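Local coordinates for acyl-CoA dehydrogenase (Geobacillus kaustophilus, PDB 2PG0), which uses FAD to catalyse the dehydrogenation of acyl-CoA thioesters, introducing a double bond between the alpha and beta carbons of the acyl chain, at the interface of chains A and B. Coordinates in Å, arbitrary orientation; residue numbers count along the deposited sequence, not the author numbering. Chains: chain A/B, Acyl-CoA dehydrogenase.

The interface of chains A and B. Residues chain A 295-296, 299, 303; chain B 304, 324, 379.
B:Met324 lies across the face of helix 285-313 of chain A, meeting A:Ala295, A:Thr296 and A:Ala299, and shows how small side chains on one helix make room for a long flexible one from the partner subunit. Across the chains the contact is van der Waals packing, with no hydrogen bond. Extended beyond CG, the methionine runs past A:Thr296 in the opposite direction. Its sulfur SD rests 3.6 Å from the methyl CB of A:Ala299, and its terminal methyl CE reaches the backbone carbonyl O of A:Ala295 at 3.7 Å. Alongside, the hydroxyl OG1 of A:Thr296 touches methylene CG of B:Met324, while the tip methyl CD1 of B:Ile379 meets the same oxygen at 3.6 Å, a marginal contact.

Further along the helix, A:Thr303 meets B:Phe304 at about a right angle, its OG1 3.5 Å from ring carbon CD1; ring carbon CE1 also approaches CB of A:Ala299. The interface is two-fold symmetric, so this patch recurs with the chains exchanged; acyl-CoA dehydrogenases commonly form tetramers, and the deposited assembly holds four copies.

Polar bonding here stays within one chain. With OG1 beside its own backbone N (chi1 -54°), A:Thr303 donates a hydrogen bond to the carbonyl O of A:Ala299, which fixes the hydroxyl at the CD1-CE1 edge of the B:Phe304 ring. An alanine here would probably leave the ring edge with less packing and that carbonyl without its side-chain donor. The bond from A:Thr303 OG1 to A:Ala299 O spans 2.8 Å, its donor tilted 31° from the carbonyl plane.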
# COMPACT_ATOMS: atom_id res chain seq x y z
N ALA A 295 -1.40 -10.63 -11.75
CA ALA A 295 -0.63 -11.28 -12.82
C ALA A 295 0.78 -10.68 -12.94
O ALA A 295 1.75 -11.41 -13.12
CB ALA A 295 -1.37 -11.16 -14.15
N THR A 296 0.86 -9.35 -12.85
CA THR A 296 2.14 -8.63 -12.94
C THR A 296 3.07 -9.03 -11.79
O THR A 296 4.23 -9.39 -12.01
CB THR A 296 1.91 -7.09 -12.94
OG1 THR A 296 1.11 -6.73 -14.07
CG2 THR A 296 3.24 -6.34 -13.01
N ALA A 299 4.31 -12.54 -12.14
CA ALA A 299 5.33 -12.59 -13.19
C ALA A 299 6.69 -12.13 -12.65
O ALA A 299 7.72 -12.75 -12.92
CB ALA A 299 4.90 -11.73 -14.38
N THR A 303 9.88 -14.70 -12.33
CA THR A 303 11.13 -14.35 -13.00
C THR A 303 12.29 -14.27 -12.00
O THR A 303 13.39 -14.76 -12.29
CB THR A 303 10.99 -13.03 -13.79
OG1 THR A 303 9.87 -13.15 -14.68
CG2 THR A 303 12.25 -12.73 -14.61
N PHE B 304 13.54 -8.48 -13.94
CA PHE B 304 12.45 -8.60 -14.90
C PHE B 304 12.75 -7.88 -16.21
O PHE B 304 12.62 -8.46 -17.30
CB PHE B 304 11.13 -8.09 -14.29
CG PHE B 304 9.92 -8.45 -15.08
CD1 PHE B 304 9.36 -9.73 -14.98
CD2 PHE B 304 9.32 -7.52 -15.93
CE1 PHE B 304 8.23 -10.08 -15.71
CE2 PHE B 304 8.17 -7.86 -16.67
CZ PHE B 304 7.63 -9.14 -16.55
N MET B 324 3.71 -5.07 -18.47
CA MET B 324 4.01 -5.34 -17.05
C MET B 324 5.22 -4.54 -16.58
O MET B 324 5.16 -3.82 -15.57
CB MET B 324 4.28 -6.84 -16.85
CG MET B 324 3.04 -7.73 -16.87
SD MET B 324 3.40 -9.49 -16.70
CE MET B 324 1.72 -10.12 -16.53
N ILE B 379 -2.80 -5.75 -20.43
CA ILE B 379 -2.55 -6.99 -19.70
C ILE B 379 -3.84 -7.80 -19.54
O ILE B 379 -3.86 -9.00 -19.80
CB ILE B 379 -1.87 -6.74 -18.33
CG1 ILE B 379 -0.45 -6.18 -18.52
CG2 ILE B 379 -1.81 -8.04 -17.48
CD1 ILE B 379 0.09 -5.44 -17.29